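Local coordinates for protein glutathione S-transferase (Pseudomonas fluorescens, PDB 3M3M) that binds glutathione and probably catalyses its conjugation to electrophilic substrates, at residues Leu20-Asn23 with Pro28-Trp31; Val57-Leu60 with Thr64-Trp67; Leu94-Phe99 with Pro150-Glu155; Arg112-Gln115 with Gly119-Glu122. All blocks are in the same frame, centred on the assembly; numbering follows the deposited sequence.

Contact 1 of 4, residues Leu20-Asn23 with Pro28-Trp31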
loop_
_atom_site.group_PDB
_atom_site.type_symbol
_atom_site.label_atom_id
_atom_site.label_comp_id
_atom_site.label_asym_id
_atom_site.label_seq_id
_atom_site.Cartn_x
_atom_site.Cartn_y
_atom_site.Cartn_z
ATOM N N LEU A 20 -8.564 1.064 2.672
ATOM C CA LEU A 20 -9.085 1.841 1.516
ATOM C C LEU A 20 -9.939 0.996 0.564
ATOM O O LEU A 20 -11.070 1.377 0.194
ATOM C CB LEU A 20 -7.864 2.410 0.726
ATOM C CG LEU A 20 -8.220 3.314 -0.489
ATOM C CD1 LEU A 20 -9.366 4.460 -0.141
ATOM C CD2 LEU A 20 -6.878 4.000 -0.946
HETATM N N MSE A 21 -9.413 -0.192 0.199
HETATM C CA MSE A 21 -10.207 -1.070 -0.716
HETATM C C MSE A 21 -11.582 -1.499 -0.152
HETATM O O MSE A 21 -12.589 -1.401 -0.875
HETATM C CB MSE A 21 -9.379 -2.298 -1.008
HETATM C CG MSE A 21 -10.012 -3.339 -1.945
HETATM SE SE MSE A 21 -9.789 -2.751 -3.845
HETATM C CE MSE A 21 -11.269 -1.457 -4.073
ATOM N N LEU A 22 -11.611 -1.886 1.122
ATOM C CA LEU A 22 -12.877 -2.261 1.734
ATOM C C LEU A 22 -13.890 -1.098 1.697
ATOM O O LEU A 22 -15.106 -1.319 1.368
ATOM C CB LEU A 22 -12.652 -2.807 3.168
ATOM C CG LEU A 22 -11.917 -4.179 3.195
ATOM C CD1 LEU A 22 -11.379 -4.327 4.622
ATOM C CD2 LEU A 22 -12.925 -5.286 2.829
ATOM N N ASN A 23 -13.431 0.097 2.052
ATOM C CA ASN A 23 -14.348 1.280 2.021
ATOM C C ASN A 23 -14.765 1.672 0.602
ATOM O O ASN A 23 -15.920 1.992 0.358
ATOM C CB ASN A 23 -13.741 2.480 2.801
ATOM C CG ASN A 23 -13.816 2.231 4.286
ATOM O OD1 ASN A 23 -14.850 2.580 4.914
ATOM N ND2 ASN A 23 -12.837 1.551 4.855
ATOM N N PRO A 28 -18.319 -4.719 4.483
ATOM C CA PRO A 28 -18.297 -4.557 5.924
ATOM C C PRO A 28 -17.134 -5.350 6.472
ATOM O O PRO A 28 -16.800 -6.344 5.910
ATOM C CB PRO A 28 -19.620 -5.240 6.397
ATOM C CG PRO A 28 -19.922 -6.228 5.330
ATOM C CD PRO A 28 -19.469 -5.527 4.021
ATOM N N TYR A 29 -16.521 -4.821 7.524
ATOM C CA TYR A 29 -15.366 -5.543 8.154
ATOM C C TYR A 29 -15.211 -5.317 9.618
ATOM O O TYR A 29 -15.563 -4.211 10.134
ATOM C CB TYR A 29 -14.041 -5.171 7.418
ATOM C CG TYR A 29 -13.716 -3.713 7.442
ATOM C CD1 TYR A 29 -12.758 -3.220 8.401
ATOM C CD2 TYR A 29 -14.287 -2.801 6.475
ATOM C CE1 TYR A 29 -12.452 -1.839 8.423
ATOM C CE2 TYR A 29 -13.972 -1.456 6.486
ATOM C CZ TYR A 29 -13.033 -0.989 7.476
ATOM O OH TYR A 29 -12.739 0.338 7.520
ATOM N N GLU A 30 -14.516 -6.254 10.267
ATOM C CA GLU A 30 -14.051 -6.020 11.596
ATOM C C GLU A 30 -12.493 -5.768 11.460
ATOM O O GLU A 30 -11.878 -6.381 10.615
ATOM C CB GLU A 30 -14.291 -7.316 12.376
ATOM C CG GLU A 30 -13.660 -7.314 13.778
ATOM C CD GLU A 30 -13.905 -8.647 14.573
ATOM O OE1 GLU A 30 -14.648 -9.564 14.074
ATOM O OE2 GLU A 30 -13.327 -8.717 15.686
ATOM N N TRP A 31 -11.970 -4.886 12.265
ATOM C CA TRP A 31 -10.508 -4.607 12.260
ATOM C C TRP A 31 -9.947 -5.055 13.591
ATOM O O TRP A 31 -10.406 -4.576 14.648
ATOM C CB TRP A 31 -10.253 -3.127 12.012
ATOM C CG TRP A 31 -8.786 -2.788 11.780
ATOM C CD1 TRP A 31 -7.792 -2.512 12.724
ATOM C CD2 TRP A 31 -8.196 -2.568 10.494
ATOM N NE1 TRP A 31 -6.599 -2.139 12.067
ATOM C CE2 TRP A 31 -6.814 -2.184 10.705
ATOM C CE3 TRP A 31 -8.694 -2.648 9.183
ATOM C CZ2 TRP A 31 -5.915 -1.910 9.626
ATOM C CZ3 TRP A 31 -7.795 -2.320 8.088
ATOM C CH2 TRP A 31 -6.438 -1.962 8.336
#

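Contact 2 of 4, residues Val57-Leu60 with Thr64-Trp67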
loop_
_atom_site.group_PDB
_atom_site.type_symbol
_atom_site.label_atom_id
_atom_site.label_comp_id
_atom_site.label_asym_id
_atom_site.label_seq_id
_atom_site.Cartn_x
_atom_site.Cartn_y
_atom_site.Cartn_z
ATOM N N VAL A 57 -3.457 -9.360 7.237
ATOM C CA VAL A 57 -4.106 -10.637 6.958
ATOM C C VAL A 57 -5.599 -10.373 6.826
ATOM O O VAL A 57 -6.164 -9.576 7.591
ATOM C CB VAL A 57 -3.889 -11.581 8.131
ATOM C CG1 VAL A 57 -4.628 -12.977 7.772
ATOM C CG2 VAL A 57 -2.376 -11.857 8.301
ATOM N N LEU A 58 -6.249 -11.019 5.856
ATOM C CA LEU A 58 -7.715 -10.917 5.675
ATOM C C LEU A 58 -8.234 -12.301 6.016
ATOM O O LEU A 58 -7.828 -13.317 5.427
ATOM C CB LEU A 58 -8.091 -10.572 4.240
ATOM C CG LEU A 58 -9.606 -10.573 3.968
ATOM C CD1 LEU A 58 -10.197 -9.426 4.709
ATOM C CD2 LEU A 58 -9.964 -10.386 2.498
ATOM N N GLU A 59 -9.122 -12.342 7.011
ATOM C CA GLU A 59 -9.704 -13.625 7.403
ATOM C C GLU A 59 -11.172 -13.649 6.976
ATOM O O GLU A 59 -11.925 -12.704 7.233
ATOM C CB GLU A 59 -9.606 -13.784 8.929
ATOM C CG GLU A 59 -10.350 -15.072 9.424
ATOM C CD GLU A 59 -10.249 -15.130 10.956
ATOM O OE1 GLU A 59 -9.158 -15.100 11.458
ATOM O OE2 GLU A 59 -11.272 -15.225 11.652
ATOM N N LEU A 60 -11.550 -14.698 6.254
ATOM C CA LEU A 60 -12.914 -14.871 5.717
ATOM C C LEU A 60 -13.780 -15.616 6.728
ATOM O O LEU A 60 -13.299 -16.164 7.719
ATOM C CB LEU A 60 -12.873 -15.678 4.388
ATOM C CG LEU A 60 -11.766 -15.175 3.388
ATOM C CD1 LEU A 60 -11.737 -16.088 2.139
ATOM C CD2 LEU A 60 -11.938 -13.668 2.972
ATOM N N THR A 64 -10.591 -19.094 6.590
ATOM C CA THR A 64 -9.514 -19.035 5.601
ATOM C C THR A 64 -8.837 -17.653 5.774
ATOM O O THR A 64 -9.528 -16.659 5.911
ATOM C CB THR A 64 -10.080 -19.104 4.198
ATOM O OG1 THR A 64 -10.752 -20.367 4.029
ATOM C CG2 THR A 64 -8.898 -19.030 3.146
ATOM N N CYS A 65 -7.496 -17.629 5.780
ATOM C CA CYS A 65 -6.723 -16.388 5.944
ATOM C C CYS A 65 -5.891 -16.158 4.695
ATOM O O CYS A 65 -5.189 -17.083 4.282
ATOM C CB CYS A 65 -5.753 -16.492 7.117
ATOM S SG CYS A 65 -6.666 -16.345 8.683
ATOM N N LEU A 66 -6.016 -14.958 4.095
ATOM C CA LEU A 66 -5.255 -14.604 2.879
ATOM C C LEU A 66 -4.276 -13.513 3.363
ATOM O O LEU A 66 -4.640 -12.618 4.139
ATOM C CB LEU A 66 -6.199 -13.990 1.819
ATOM C CG LEU A 66 -7.389 -14.953 1.444
ATOM C CD1 LEU A 66 -8.370 -14.159 0.625
ATOM C CD2 LEU A 66 -6.821 -16.104 0.673
ATOM N N TRP A 67 -3.041 -13.607 2.906
ATOM C CA TRP A 67 -2.080 -12.602 3.264
ATOM C C TRP A 67 -1.371 -12.112 1.964
ATOM O O TRP A 67 -1.707 -12.609 0.871
ATOM C CB TRP A 67 -1.095 -13.143 4.346
ATOM C CG TRP A 67 -0.604 -14.562 4.152
ATOM C CD1 TRP A 67 -1.186 -15.743 4.633
ATOM C CD2 TRP A 67 0.658 -14.959 3.584
ATOM N NE1 TRP A 67 -0.377 -16.834 4.315
ATOM C CE2 TRP A 67 0.733 -16.374 3.671
ATOM C CE3 TRP A 67 1.747 -14.245 3.036
ATOM C CZ2 TRP A 67 1.844 -17.086 3.221
ATOM C CZ3 TRP A 67 2.849 -14.965 2.534
ATOM C CH2 TRP A 67 2.853 -16.368 2.592
#

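Contact 3 of 4, residues Leu94-Phe99 with Pro150-Glu155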
loop_
_atom_site.group_PDB
_atom_site.type_symbol
_atom_site.label_atom_id
_atom_site.label_comp_id
_atom_site.label_asym_id
_atom_site.label_seq_id
_atom_site.Cartn_x
_atom_site.Cartn_y
_atom_site.Cartn_z
ATOM N N LEU A 94 -0.883 -5.732 -12.493
ATOM C CA LEU A 94 0.024 -6.615 -11.670
ATOM C C LEU A 94 1.433 -6.112 -11.821
ATOM O O LEU A 94 2.139 -6.117 -10.856
ATOM C CB LEU A 94 -0.040 -8.109 -12.131
ATOM C CG LEU A 94 -1.446 -8.689 -11.809
ATOM C CD1 LEU A 94 -1.543 -10.104 -12.423
ATOM C CD2 LEU A 94 -1.643 -8.823 -10.270
ATOM N N GLN A 95 1.803 -5.574 -12.981
ATOM C CA GLN A 95 3.168 -5.045 -13.156
ATOM C C GLN A 95 3.406 -3.954 -12.112
ATOM O O GLN A 95 4.422 -3.962 -11.470
ATOM C CB GLN A 95 3.250 -4.470 -14.595
ATOM C CG GLN A 95 4.472 -3.681 -14.872
ATOM C CD GLN A 95 4.282 -2.964 -16.201
ATOM O OE1 GLN A 95 4.456 -3.543 -17.284
ATOM N NE2 GLN A 95 3.874 -1.672 -16.116
ATOM N N TRP A 96 2.505 -2.965 -12.022
ATOM C CA TRP A 96 2.711 -1.910 -11.068
ATOM C C TRP A 96 2.714 -2.455 -9.601
ATOM O O TRP A 96 3.416 -1.906 -8.772
ATOM C CB TRP A 96 1.623 -0.801 -11.256
ATOM C CG TRP A 96 1.914 -0.004 -12.454
ATOM C CD1 TRP A 96 1.258 -0.117 -13.655
ATOM C CD2 TRP A 96 3.025 0.863 -12.663
ATOM N NE1 TRP A 96 1.862 0.669 -14.623
ATOM C CE2 TRP A 96 2.926 1.327 -14.028
ATOM C CE3 TRP A 96 4.050 1.377 -11.819
ATOM C CZ2 TRP A 96 3.851 2.210 -14.585
ATOM C CZ3 TRP A 96 4.990 2.271 -12.408
ATOM C CH2 TRP A 96 4.849 2.684 -13.773
ATOM N N GLN A 97 1.896 -3.450 -9.325
ATOM C CA GLN A 97 1.926 -4.039 -7.969
ATOM C C GLN A 97 3.252 -4.789 -7.646
ATOM O O GLN A 97 3.703 -4.650 -6.503
ATOM C CB GLN A 97 0.746 -4.952 -7.753
ATOM C CG GLN A 97 -0.663 -4.187 -7.783
ATOM C CD GLN A 97 -1.738 -5.108 -7.372
ATOM O OE1 GLN A 97 -1.840 -6.219 -7.914
ATOM N NE2 GLN A 97 -2.543 -4.682 -6.385
ATOM N N PHE A 98 3.822 -5.594 -8.553
ATOM C CA PHE A 98 5.100 -6.233 -8.244
ATOM C C PHE A 98 6.157 -5.150 -8.163
ATOM O O PHE A 98 7.060 -5.237 -7.329
ATOM C CB PHE A 98 5.365 -7.295 -9.331
ATOM C CG PHE A 98 4.490 -8.493 -9.163
ATOM C CD1 PHE A 98 4.657 -9.276 -8.026
ATOM C CD2 PHE A 98 3.524 -8.853 -10.121
ATOM C CE1 PHE A 98 3.843 -10.413 -7.818
ATOM C CE2 PHE A 98 2.713 -9.944 -9.956
ATOM C CZ PHE A 98 2.867 -10.737 -8.778
ATOM N N PHE A 99 6.110 -4.162 -9.082
ATOM C CA PHE A 99 7.039 -3.037 -8.995
ATOM C C PHE A 99 6.939 -2.359 -7.636
ATOM O O PHE A 99 7.942 -2.008 -7.012
ATOM C CB PHE A 99 6.667 -1.998 -10.100
ATOM C CG PHE A 99 7.211 -0.570 -9.872
ATOM C CD1 PHE A 99 8.463 -0.159 -10.353
ATOM C CD2 PHE A 99 6.357 0.401 -9.196
ATOM C CE1 PHE A 99 8.933 1.210 -10.118
ATOM C CE2 PHE A 99 6.800 1.728 -9.048
ATOM C CZ PHE A 99 8.032 2.124 -9.483
ATOM N N PRO A 150 -3.590 9.465 -16.540
ATOM C CA PRO A 150 -3.961 10.054 -15.260
ATOM C C PRO A 150 -3.934 9.010 -14.100
ATOM O O PRO A 150 -3.889 9.405 -12.918
ATOM C CB PRO A 150 -5.450 10.426 -15.485
ATOM C CG PRO A 150 -5.875 9.581 -16.562
ATOM C CD PRO A 150 -4.732 9.374 -17.470
ATOM N N TYR A 151 -3.971 7.745 -14.460
ATOM C CA TYR A 151 -3.775 6.670 -13.425
ATOM C C TYR A 151 -2.657 5.800 -13.978
ATOM O O TYR A 151 -2.159 6.043 -15.113
ATOM C CB TYR A 151 -5.039 5.832 -13.229
ATOM C CG TYR A 151 -6.115 6.658 -12.556
ATOM C CD1 TYR A 151 -6.067 6.941 -11.179
ATOM C CD2 TYR A 151 -7.160 7.166 -13.292
ATOM C CE1 TYR A 151 -7.087 7.731 -10.564
ATOM C CE2 TYR A 151 -8.153 7.981 -12.689
ATOM C CZ TYR A 151 -8.113 8.220 -11.332
ATOM O OH TYR A 151 -9.159 8.952 -10.749
ATOM N N LEU A 152 -2.178 4.857 -13.164
ATOM C CA LEU A 152 -0.992 4.108 -13.654
ATOM C C LEU A 152 -1.327 3.259 -14.841
ATOM O O LEU A 152 -0.430 3.049 -15.703
ATOM C CB LEU A 152 -0.384 3.238 -12.487
ATOM C CG LEU A 152 0.254 4.193 -11.473
ATOM C CD1 LEU A 152 0.487 3.345 -10.212
ATOM C CD2 LEU A 152 1.574 4.787 -11.962
ATOM N N VAL A 153 -2.578 2.754 -14.903
ATOM C CA VAL A 153 -2.998 1.917 -16.006
ATOM C C VAL A 153 -4.127 2.673 -16.728
ATOM O O VAL A 153 -5.300 2.591 -16.320
ATOM C CB VAL A 153 -3.428 0.494 -15.581
ATOM C CG1 VAL A 153 -3.859 -0.382 -16.796
ATOM C CG2 VAL A 153 -2.236 -0.284 -14.795
ATOM N N GLY A 154 -3.723 3.488 -17.721
ATOM C CA GLY A 154 -4.704 4.228 -18.508
ATOM C C GLY A 154 -5.587 5.184 -17.745
ATOM O O GLY A 154 -5.103 5.993 -16.937
ATOM N N GLU A 155 -6.873 5.163 -18.096
ATOM C CA GLU A 155 -7.822 6.141 -17.586
ATOM C C GLU A 155 -8.615 5.660 -16.444
ATOM O O GLU A 155 -9.645 6.327 -16.122
ATOM C CB GLU A 155 -8.856 6.478 -18.746
ATOM C CG GLU A 155 -8.232 7.173 -19.922
ATOM C CD GLU A 155 -8.085 8.689 -19.667
ATOM O OE1 GLU A 155 -8.919 9.279 -18.905
ATOM O OE2 GLU A 155 -7.172 9.316 -20.262
HETATM O O HOH W 1 0.575 1.142 -17.228
#

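Contact 4 of 4, residues Arg112-Gln115 with Gly119-Glu122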
loop_
_atom_site.group_PDB
_atom_site.type_symbol
_atom_site.label_atom_id
_atom_site.label_comp_id
_atom_site.label_asym_id
_atom_site.label_seq_id
_atom_site.Cartn_x
_atom_site.Cartn_y
_atom_site.Cartn_z
ATOM N N ARG A 112 10.448 5.904 5.763
ATOM C CA ARG A 112 9.404 6.468 6.681
ATOM C C ARG A 112 9.537 5.785 8.050
ATOM O O ARG A 112 9.396 6.432 9.086
ATOM C CB ARG A 112 8.023 6.195 6.057
ATOM C CG ARG A 112 6.858 6.357 7.116
ATOM C CD ARG A 112 5.520 6.459 6.314
ATOM N NE ARG A 112 4.337 6.584 7.224
ATOM C CZ ARG A 112 3.668 5.569 7.767
ATOM N NH1 ARG A 112 4.084 4.306 7.574
ATOM N NH2 ARG A 112 2.508 5.772 8.418
ATOM N N PHE A 113 9.778 4.476 8.091
ATOM C CA PHE A 113 9.956 3.812 9.417
ATOM C C PHE A 113 11.139 4.410 10.169
ATOM O O PHE A 113 10.999 4.815 11.327
ATOM C CB PHE A 113 10.148 2.311 9.285
ATOM C CG PHE A 113 10.317 1.642 10.602
ATOM C CD1 PHE A 113 9.231 1.433 11.423
ATOM C CD2 PHE A 113 11.609 1.226 11.019
ATOM C CE1 PHE A 113 9.406 0.789 12.650
ATOM C CE2 PHE A 113 11.766 0.631 12.274
ATOM C CZ PHE A 113 10.677 0.436 13.072
ATOM N N ILE A 114 12.265 4.535 9.482
ATOM C CA ILE A 114 13.468 5.118 10.094
ATOM C C ILE A 114 13.213 6.514 10.621
ATOM O O ILE A 114 13.587 6.834 11.773
ATOM C CB ILE A 114 14.664 5.090 9.087
ATOM C CG1 ILE A 114 15.152 3.624 8.929
ATOM C CG2 ILE A 114 15.843 5.992 9.570
ATOM C CD1 ILE A 114 16.158 3.494 7.645
ATOM N N GLN A 115 12.614 7.377 9.803
ATOM C CA GLN A 115 12.423 8.770 10.195
ATOM C C GLN A 115 11.228 8.911 11.170
ATOM O O GLN A 115 11.342 9.521 12.204
ATOM C CB GLN A 115 12.170 9.623 8.976
ATOM C CG GLN A 115 11.976 11.123 9.281
ATOM C CD GLN A 115 11.921 11.961 8.020
ATOM O OE1 GLN A 115 12.469 11.567 6.962
ATOM N NE2 GLN A 115 11.258 13.134 8.111
ATOM N N GLY A 119 12.890 8.233 14.557
ATOM C CA GLY A 119 13.480 9.548 14.666
ATOM C C GLY A 119 14.814 9.800 13.994
ATOM O O GLY A 119 15.544 10.718 14.308
ATOM N N LEU A 120 15.092 8.971 13.010
ATOM C CA LEU A 120 16.247 9.090 12.147
ATOM C C LEU A 120 17.533 8.938 12.888
ATOM O O LEU A 120 18.300 9.819 12.933
ATOM C CB LEU A 120 16.230 10.357 11.332
ATOM C CG LEU A 120 16.641 10.092 9.892
ATOM C CD1 LEU A 120 16.415 11.281 9.052
ATOM C CD2 LEU A 120 18.022 9.486 9.699
ATOM N N PRO A 121 17.728 7.805 13.490
ATOM C CA PRO A 121 18.945 7.705 14.294
ATOM C C PRO A 121 20.166 7.853 13.457
ATOM O O PRO A 121 20.221 7.354 12.305
ATOM C CB PRO A 121 18.936 6.287 14.827
ATOM C CG PRO A 121 17.525 5.842 14.679
ATOM C CD PRO A 121 16.958 6.539 13.519
ATOM N N GLU A 122 21.210 8.425 14.061
ATOM C CA GLU A 122 22.497 8.503 13.336
ATOM C C GLU A 122 22.986 7.195 12.791
ATOM O O GLU A 122 23.552 7.180 11.697
ATOM C CB GLU A 122 23.607 9.114 14.226
ATOM C CG GLU A 122 23.549 10.612 14.105
ATOM C CD GLU A 122 23.675 11.160 12.644
ATOM O OE1 GLU A 122 24.691 10.867 11.942
ATOM O OE2 GLU A 122 22.776 11.938 12.212
#

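Contact 1 of 4, residues Leu20-Asn23 with Pro28-Trp31
L22 and N23, neighbours on helix 13-24, approach Y29 differently, one packing over its ring and the other bonding to its hydroxyl. The apolar part belongs to L22, whose CD1 makes a CH-pi contact over one ring face, 4.0 Å from the centroid of Y29 and 24° off the ring normal. CB of L22 comes within 3.7 Å of Y29 CD2, along the CG-CD2 side of the ring; Y29 CG, between its backbone N and carbonyl carbon (chi1 59°), sends the ring toward the helix.

The polar part is a single hydrogen bond from N23 ND2 to Y29 OH, 2.9 Å long and fairly straight at 163°. The hydroxyl lies close to the plane of the amide, while the amide and the ring stand nearly perpendicular. N23 ND2 also donates to K19 O one turn back, which steadies the amide. With a phenylalanine in place of Y29 the face packing could remain, but N23 ND2 would probably lose its cross-link to the strand.

The contact fastens the helix of a beta-alpha-beta unit to its second strand, in the thioredoxin-like N-terminal domain. L22 also packs on Y4 and V6 of strand 4-8 and on L76 of helix 69-77.

Contact 2 of 4, residues Val57-Leu60 with Thr64-Trp67
V57 packs on C65 at the start of the antiparallel beta hairpin of strands 57-60 and 65-67, whose short axes lie 4.6 Å apart at closest approach. Its CG1, held anti to the backbone N (chi1 180°), reaches diagonally to C65 and packs 3.7 Å from CB of that cysteine. The CA of V57 faces L66 O in a CA-H...O contact.

L58 and L66 form a hydrogen-bonded pair closed by two nearly straight bonds. L58 N donates to L66 O at 2.8 Å, and L66 N returns the bond to L58 O over the same 2.8 Å, in the carbonyl plane. L58 O also receives C65 CA, a CA-H...O contact of 3.3 Å beside the stronger bond. Both leucine side chains leave on one face, where L58 meets I72 and F75 of helix 69-77 and L66 also reaches F75.

E59 pairs with C65 in the non-hydrogen-bonded manner on the other face. Its CB lies 3.9 Å from C65 SG, and OE1 goes on to a salt bridge with K49 NZ and a hydrogen bond with Y7 OH.

L60 N donates to T64 O at 2.8 Å and nearly head-on to the carbonyl. The CD1 of L60 rests 4.0 Å from T64 CB and also meets CD1 of L66.

The chemistry is thus divided: backbone bonds fix the register, the leucine face joins the packing against helix 69-77, and the opposite face carries the charged end of E59 beside the cysteine sulfur.

Contact 3 of 4, residues Leu94-Phe99 with Pro150-Glu155
L152 O accepts a short 2.6 Å hydrogen bond from a water that in turn accepts from W96 NE1, at 2.9 Å. This bridge belongs to the all-helical C-terminal domain of the glutathione transferase fold, where it ties the long helix 87-117 to the loop leading into helix 159-168. The water sits at the indole edge, in the ring plane, which lets the N-H point straight out to it.

L152 CB stands almost directly above the five-membered ring of W96, a CH-pi contact of 3.9 Å to the centroid and 6° off the normal, while L152 CD2 lies at a similar height, offset toward the rim of the same face. Q95 NE2 lies over the opposite face. With CG anti to the carbonyl carbon (chi1 -75°), the indole extends from the helix to meet the loop, and it also packs on A160 and L164 of helix 159-168 and V141 of helix 125-146. Replacing W96 by alanine removes the indole, which would probably leave L152 CB without the face it rests on and the water without its N-H donor. Beside the water bridge, V153 CG2 comes within 3.7 Å of W96 CD1.

Contact 4 of 4, residues Arg112-Gln115 with Gly119-Glu122
Helix 87-117, the long first helix of the C-terminal domain, ends in a C-terminal turn with a glycine of positive phi, G119, just beyond it, as the chain heads for helix 125-146, and I114 and Q115 offer the carbonyls that the turn uses. The helix widens into a pi-type turn at residues 113-115 before it stops. G119 is the first residue to leave helical geometry, with phi at 67°, a left-handed conformation that glycine adopts readily. L120 follows with phi at 63°, so two successive residues with positive phi turn the chain out of the helix toward helix 125-146.

The main bond runs from L120 N to I114 O, 2.9 Å long and spanning six residues, more than either a regular alpha-helical or a pi-helical bond. Its donor stands well tilted from the carbonyl plane. G119 N makes a weak, bent bond to Q115 O at 3.1 Å, and G119 CA also lies near that oxygen. The turn thus engages I114 O with a sound bond and Q115 O with a weak one.

Side chains pack beside this turn. I114 CG2, anti to the backbone N, turns to the loop and packs against L120 CD2, 4.1 Å away. The aliphatic stem of Q115 lies beside L120, CG to CD1, at 4.4 Å. L120 also touches R125 and Y128 of helix 125-146, and I114 reaches E127 and L131 there, linking the helix end to the next helix. P121 follows directly, with its CD 4.1 Å from I114 CG2 and 3.8 Å from I114 O.

How the contacts relate
Along the chain from the N terminus, contact 1 closes first, over the short connection between helix 13-24 and strand 29-33. Contact 2 follows in series with a hairpin turn of three residues. Both reach the same sheet, 29-33 at one outer edge and 65-67 at the other, with centres about 13 Å apart. Contact 3 then spans 50 mostly helical residues, joining helix 87-117 to the loop before helix 159-168. Contact 4 is nested within that span at the far end of the same helix, on the opposite side of the chain's centre, about 29 Å away between centres. No two of the contacts touch; the first pair belongs to the thioredoxin-like domain, the second to the helical one.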